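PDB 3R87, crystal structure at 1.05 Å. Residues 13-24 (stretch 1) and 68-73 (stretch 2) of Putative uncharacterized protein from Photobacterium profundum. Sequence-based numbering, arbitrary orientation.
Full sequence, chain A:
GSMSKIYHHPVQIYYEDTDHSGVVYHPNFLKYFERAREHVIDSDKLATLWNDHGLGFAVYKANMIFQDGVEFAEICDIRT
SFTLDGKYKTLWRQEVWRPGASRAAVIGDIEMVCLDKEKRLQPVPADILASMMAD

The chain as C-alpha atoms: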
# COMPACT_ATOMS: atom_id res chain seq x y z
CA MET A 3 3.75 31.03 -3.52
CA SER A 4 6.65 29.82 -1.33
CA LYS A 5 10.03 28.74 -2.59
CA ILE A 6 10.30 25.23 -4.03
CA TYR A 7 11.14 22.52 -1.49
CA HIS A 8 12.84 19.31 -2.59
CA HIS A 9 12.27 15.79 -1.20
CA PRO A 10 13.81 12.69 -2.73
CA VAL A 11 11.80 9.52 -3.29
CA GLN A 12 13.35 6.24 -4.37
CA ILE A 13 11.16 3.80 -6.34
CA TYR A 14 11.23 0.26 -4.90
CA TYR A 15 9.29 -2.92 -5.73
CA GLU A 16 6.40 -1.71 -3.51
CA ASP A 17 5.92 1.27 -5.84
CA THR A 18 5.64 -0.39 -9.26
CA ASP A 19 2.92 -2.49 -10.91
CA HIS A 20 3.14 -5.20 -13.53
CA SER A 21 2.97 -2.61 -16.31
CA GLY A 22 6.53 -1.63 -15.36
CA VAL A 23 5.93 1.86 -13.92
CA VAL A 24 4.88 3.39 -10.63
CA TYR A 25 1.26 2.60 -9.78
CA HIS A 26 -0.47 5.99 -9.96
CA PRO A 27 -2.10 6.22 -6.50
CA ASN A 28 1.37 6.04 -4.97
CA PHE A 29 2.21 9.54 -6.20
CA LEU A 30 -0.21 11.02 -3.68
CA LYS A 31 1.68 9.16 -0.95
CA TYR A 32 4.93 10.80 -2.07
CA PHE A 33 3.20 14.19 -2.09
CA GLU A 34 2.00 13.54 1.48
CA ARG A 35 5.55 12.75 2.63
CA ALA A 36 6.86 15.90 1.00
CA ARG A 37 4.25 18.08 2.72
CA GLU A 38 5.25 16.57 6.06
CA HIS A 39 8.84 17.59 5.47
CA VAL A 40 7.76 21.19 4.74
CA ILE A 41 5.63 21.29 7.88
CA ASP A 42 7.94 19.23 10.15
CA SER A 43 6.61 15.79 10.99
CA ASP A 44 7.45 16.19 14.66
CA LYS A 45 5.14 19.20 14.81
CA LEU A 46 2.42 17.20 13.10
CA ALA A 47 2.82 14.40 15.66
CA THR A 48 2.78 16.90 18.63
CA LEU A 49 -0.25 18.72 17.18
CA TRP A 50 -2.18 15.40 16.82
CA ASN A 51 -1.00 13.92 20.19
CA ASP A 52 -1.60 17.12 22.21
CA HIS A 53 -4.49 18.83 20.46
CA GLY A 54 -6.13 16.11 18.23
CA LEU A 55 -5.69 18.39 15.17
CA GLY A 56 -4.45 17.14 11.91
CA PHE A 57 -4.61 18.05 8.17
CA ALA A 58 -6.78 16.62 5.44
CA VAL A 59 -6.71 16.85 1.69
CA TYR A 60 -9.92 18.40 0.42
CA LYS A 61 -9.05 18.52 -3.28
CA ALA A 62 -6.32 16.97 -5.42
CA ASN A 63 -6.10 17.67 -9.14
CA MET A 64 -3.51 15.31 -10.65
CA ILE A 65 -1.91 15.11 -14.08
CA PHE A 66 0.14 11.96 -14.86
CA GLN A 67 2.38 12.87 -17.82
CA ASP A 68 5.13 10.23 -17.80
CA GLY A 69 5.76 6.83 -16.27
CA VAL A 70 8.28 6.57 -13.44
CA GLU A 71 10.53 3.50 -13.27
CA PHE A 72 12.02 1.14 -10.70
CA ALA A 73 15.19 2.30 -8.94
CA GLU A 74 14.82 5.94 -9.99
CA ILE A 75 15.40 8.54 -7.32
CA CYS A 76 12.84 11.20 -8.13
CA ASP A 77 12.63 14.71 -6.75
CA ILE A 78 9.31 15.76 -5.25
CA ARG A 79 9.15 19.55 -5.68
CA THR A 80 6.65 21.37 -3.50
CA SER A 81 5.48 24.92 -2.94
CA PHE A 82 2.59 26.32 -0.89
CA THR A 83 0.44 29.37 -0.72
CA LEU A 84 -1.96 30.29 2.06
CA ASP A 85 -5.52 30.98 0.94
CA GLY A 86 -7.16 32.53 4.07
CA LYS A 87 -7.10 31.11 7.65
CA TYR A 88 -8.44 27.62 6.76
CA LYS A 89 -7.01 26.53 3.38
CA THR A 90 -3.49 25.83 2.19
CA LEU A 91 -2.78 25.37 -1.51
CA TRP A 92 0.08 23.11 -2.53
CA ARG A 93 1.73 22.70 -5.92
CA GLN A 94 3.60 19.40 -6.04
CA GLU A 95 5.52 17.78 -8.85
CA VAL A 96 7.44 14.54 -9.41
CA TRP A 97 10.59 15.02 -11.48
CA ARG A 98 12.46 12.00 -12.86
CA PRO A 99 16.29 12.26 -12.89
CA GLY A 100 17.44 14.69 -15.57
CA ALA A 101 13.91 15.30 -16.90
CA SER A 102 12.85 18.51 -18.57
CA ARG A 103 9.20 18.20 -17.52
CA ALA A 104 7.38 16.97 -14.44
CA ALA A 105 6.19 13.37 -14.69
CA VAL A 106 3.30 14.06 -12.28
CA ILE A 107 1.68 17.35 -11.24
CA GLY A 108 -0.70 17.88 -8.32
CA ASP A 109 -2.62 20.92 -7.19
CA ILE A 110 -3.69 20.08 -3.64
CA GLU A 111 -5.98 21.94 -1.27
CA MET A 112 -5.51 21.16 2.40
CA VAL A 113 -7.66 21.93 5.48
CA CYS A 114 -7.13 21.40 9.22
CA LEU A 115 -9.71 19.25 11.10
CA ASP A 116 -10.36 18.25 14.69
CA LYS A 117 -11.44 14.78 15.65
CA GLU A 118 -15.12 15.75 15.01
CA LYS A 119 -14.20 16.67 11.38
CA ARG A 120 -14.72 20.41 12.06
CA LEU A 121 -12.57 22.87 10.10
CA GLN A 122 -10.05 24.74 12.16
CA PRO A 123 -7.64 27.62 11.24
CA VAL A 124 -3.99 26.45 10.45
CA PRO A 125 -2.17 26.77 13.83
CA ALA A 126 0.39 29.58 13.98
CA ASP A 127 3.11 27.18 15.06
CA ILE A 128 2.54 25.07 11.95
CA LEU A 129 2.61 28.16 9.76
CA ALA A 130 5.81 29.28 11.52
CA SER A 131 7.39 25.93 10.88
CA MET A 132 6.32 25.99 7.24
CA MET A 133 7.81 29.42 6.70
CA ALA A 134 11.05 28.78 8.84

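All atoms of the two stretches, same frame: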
# COMPACT_ATOMS: atom_id res chain seq x y z
N ILE A 13 12.20 4.72 -5.87
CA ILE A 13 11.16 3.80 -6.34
C ILE A 13 11.63 2.36 -6.12
O ILE A 13 12.62 1.92 -6.73
CB ILE A 13 10.86 4.06 -7.81
CG1 ILE A 13 10.46 5.53 -8.05
CG2 ILE A 13 9.79 3.10 -8.33
CD1 ILE A 13 9.35 6.04 -7.18
N TYR A 14 10.92 1.64 -5.27
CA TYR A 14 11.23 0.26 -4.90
C TYR A 14 10.18 -0.68 -5.50
O TYR A 14 9.22 -0.25 -6.16
CB TYR A 14 11.23 0.13 -3.37
CG TYR A 14 12.23 1.00 -2.68
CD1 TYR A 14 13.57 0.57 -2.53
CD2 TYR A 14 11.87 2.20 -2.11
CE1 TYR A 14 14.49 1.37 -1.83
CE2 TYR A 14 12.78 2.99 -1.43
CZ TYR A 14 14.09 2.55 -1.27
OH TYR A 14 14.97 3.33 -0.57
N TYR A 15 10.29 -1.99 -5.24
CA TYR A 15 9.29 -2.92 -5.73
C TYR A 15 7.88 -2.59 -5.24
O TYR A 15 6.91 -2.83 -5.95
CB TYR A 15 9.64 -4.36 -5.31
CG TYR A 15 10.54 -5.09 -6.29
CD1 TYR A 15 11.88 -4.91 -6.33
CD2 TYR A 15 9.98 -5.97 -7.18
CE1 TYR A 15 12.69 -5.62 -7.28
CE2 TYR A 15 10.77 -6.69 -8.10
CZ TYR A 15 12.09 -6.43 -8.16
OH TYR A 15 12.91 -7.12 -9.06
N GLU A 16 7.74 -2.06 -4.03
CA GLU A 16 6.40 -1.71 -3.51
C GLU A 16 5.72 -0.66 -4.35
O GLU A 16 4.50 -0.47 -4.18
CB GLU A 16 6.53 -1.18 -2.10
CG GLU A 16 7.28 0.13 -1.98
CD GLU A 16 7.77 0.43 -0.57
OE1 GLU A 16 7.11 1.28 0.10
OE2 GLU A 16 8.75 -0.18 -0.13
N ASP A 17 6.46 0.10 -5.15
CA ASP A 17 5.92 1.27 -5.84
C ASP A 17 5.43 0.96 -7.24
O ASP A 17 4.64 1.75 -7.78
CB ASP A 17 7.03 2.33 -5.90
CG ASP A 17 7.44 2.78 -4.50
OD1 ASP A 17 6.54 3.36 -3.82
OD2 ASP A 17 8.57 2.52 -4.07
N THR A 18 5.93 -0.09 -7.87
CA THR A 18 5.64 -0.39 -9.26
C THR A 18 4.47 -1.36 -9.37
O THR A 18 4.12 -2.06 -8.40
CB THR A 18 6.84 -0.93 -9.98
OG1 THR A 18 7.21 -2.16 -9.33
CG2 THR A 18 8.01 0.08 -9.96
N ASP A 19 3.89 -1.43 -10.56
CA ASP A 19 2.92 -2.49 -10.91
C ASP A 19 3.45 -3.27 -12.08
O ASP A 19 4.52 -3.01 -12.63
CB ASP A 19 1.51 -1.91 -11.08
CG ASP A 19 1.41 -0.98 -12.25
OD1 ASP A 19 2.00 -1.28 -13.31
OD2 ASP A 19 0.74 0.07 -12.13
N HIS A 20 2.68 -4.30 -12.50
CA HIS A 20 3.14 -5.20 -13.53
C HIS A 20 3.26 -4.54 -14.90
O HIS A 20 3.84 -5.15 -15.80
CB HIS A 20 2.24 -6.46 -13.62
CG HIS A 20 0.86 -6.17 -14.07
ND1 HIS A 20 -0.12 -5.86 -13.16
CD2 HIS A 20 0.33 -6.16 -15.32
CE1 HIS A 20 -1.22 -5.66 -13.85
NE2 HIS A 20 -1.01 -5.82 -15.15
N SER A 21 2.75 -3.34 -15.07
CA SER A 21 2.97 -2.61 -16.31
C SER A 21 4.38 -2.04 -16.41
O SER A 21 4.76 -1.54 -17.47
CB SER A 21 1.98 -1.54 -16.52
OG SER A 21 2.21 -0.37 -15.76
N GLY A 22 5.16 -2.07 -15.32
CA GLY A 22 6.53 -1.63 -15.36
C GLY A 22 6.77 -0.22 -14.94
O GLY A 22 7.89 0.28 -15.13
N VAL A 23 5.80 0.49 -14.43
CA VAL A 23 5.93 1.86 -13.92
C VAL A 23 5.31 1.97 -12.56
O VAL A 23 4.59 1.05 -12.10
CB VAL A 23 5.35 2.88 -14.93
CG1 VAL A 23 6.21 2.86 -16.21
CG2 VAL A 23 3.89 2.70 -15.15
N VAL A 24 5.51 3.11 -11.90
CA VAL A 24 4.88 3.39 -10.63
C VAL A 24 3.37 3.38 -10.80
O VAL A 24 2.82 4.03 -11.69
CB VAL A 24 5.38 4.72 -10.04
CG1 VAL A 24 4.57 5.14 -8.84
CG2 VAL A 24 6.85 4.62 -9.69
N ASP A 68 4.10 11.18 -17.40
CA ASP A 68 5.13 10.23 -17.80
C ASP A 68 5.19 9.13 -16.75
O ASP A 68 4.96 9.38 -15.58
CB ASP A 68 6.52 10.91 -17.86
CG ASP A 68 7.49 10.13 -18.63
OD1 ASP A 68 7.13 9.19 -19.42
OD2 ASP A 68 8.69 10.41 -18.46
N GLY A 69 5.57 7.94 -17.16
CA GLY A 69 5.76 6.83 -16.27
C GLY A 69 7.09 6.92 -15.54
O GLY A 69 8.13 7.30 -16.10
N VAL A 70 7.11 6.57 -14.27
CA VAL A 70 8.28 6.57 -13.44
C VAL A 70 8.71 5.11 -13.24
O VAL A 70 7.87 4.22 -13.05
CB VAL A 70 7.99 7.27 -12.12
CG1 VAL A 70 9.13 7.20 -11.16
CG2 VAL A 70 7.55 8.76 -12.34
N GLU A 71 10.02 4.85 -13.25
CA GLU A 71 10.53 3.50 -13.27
C GLU A 71 11.25 3.08 -12.00
O GLU A 71 11.76 3.88 -11.22
CB GLU A 71 11.46 3.32 -14.47
CG GLU A 71 10.68 3.49 -15.77
CD GLU A 71 11.50 3.47 -17.00
OE1 GLU A 71 12.65 3.09 -16.97
OE2 GLU A 71 11.00 3.94 -18.04
N PHE A 72 11.29 1.76 -11.80
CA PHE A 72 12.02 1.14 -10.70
C PHE A 72 13.43 1.67 -10.58
O PHE A 72 14.15 1.80 -11.60
CB PHE A 72 12.06 -0.38 -10.93
CG PHE A 72 12.89 -1.09 -9.91
CD1 PHE A 72 12.55 -1.11 -8.57
CD2 PHE A 72 14.03 -1.78 -10.32
CE1 PHE A 72 13.34 -1.76 -7.62
CE2 PHE A 72 14.82 -2.43 -9.35
CZ PHE A 72 14.48 -2.43 -8.04
N ALA A 73 13.83 1.92 -9.35
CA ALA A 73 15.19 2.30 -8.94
C ALA A 73 15.52 3.74 -9.26
O ALA A 73 16.61 4.19 -8.92
CB ALA A 73 16.25 1.32 -9.47
O HOH W 1 10.20 -0.02 -13.72
O HOH W 2 4.37 5.94 -13.28

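Residues 13-24 and 68-73 lie side by side without forming regular strands. Stretch 1 meets stretch 2 at Ile13 to Tyr15, touches it again at Thr18, and returns at Gly22 to Val24. Stretch 2 runs past both ends of this loop. By CA atoms, Ala73 is nearest Ile13 (CA to CA 5.0 Å) and Glu71 is nearest Val23 (CA to CA 4.9 Å). The two stretches together bury 462 Å² against each other. Phe72, Ile13 and Val70 cover the most surface.

Two backbone hydrogen bonds tie the stretches together, one at each end of the loop. Ala73 N donates to Ile13 O at 2.9 Å. Val24 N donates to Val70 O, also at 2.9 Å. Val70 O is approached by a second group as well: Val23 CA lies 3.2 Å from Val70 O in a CA-H...O contact. Two waters extend the pattern. Water 1 donates to Gly22 O and accepts from Phe72 N. Water 2 donates to Val24 O and accepts from Val70 N. Each water thus joins a carbonyl of stretch 1 to an amide of stretch 2 where the two groups do not bond directly.

Phe72 has the largest share of the contact. Its CA-to-CB bond points sideways, but the end of the side chain comes nearer to stretch 1. There it meets the backbone of Ile13 and Tyr14 and the ring of Tyr15. Phe72 CD1 is 3.5 Å from Ile13 O, and Tyr14 C sits at the edge of the ring, 3.9 Å from Phe72 CD1. The rings of Tyr15 and Phe72 form an oblique pair, with centroids 5.0 Å apart and planes at 63°. Their closest atoms are Tyr15 CD1 and Phe72 CE1, at 3.7 Å. The pairing is apolar, carbon against carbon. Thr18 adds its methyl group, with Thr18 CG2 4.2 Å from Phe72 CB.

Ile13 points toward stretch 2. Ile13 CG1 packs on Val70 CG1 at 3.8 Å, and Ile13 CB lies 3.5 Å from Glu71 O. The same residue therefore serves both kinds of contact: its side chain packs while its carbonyl accepts the bond from Ala73.

Val70 is buried. Its CG1 methyl also meets Val24, with Val24 CG2 3.7 Å from Val70 CG1. Ile13 and Val24, at the two ends of stretch 1, also touch each other, with Ile13 CG2 3.6 Å from Val24 CG2, and Val70 CG1 packs against both. Val23 leans on the neighboring glycine, with Val23 CG1 4.0 Å from Gly69 CA. The missing side chain matters here, since an ideal CB on Gly69 would clash with Val23 CG1 at 2.8 Å.

The loop is held by its own bonds. Tyr14 N donates to Asp17 OD2 at 2.8 Å, and Asp17 N donates to Tyr14 O at 3.0 Å. A type I turn runs from Asp19 to Gly22, closed by Gly22 N to Asp19 O at 2.9 Å. Asp19 OD1 accepts from Ser21 N at 2.8 Å and from Ser21 OG at 2.6 Å. Asp19 N donates to Val23 O at 3.0 Å.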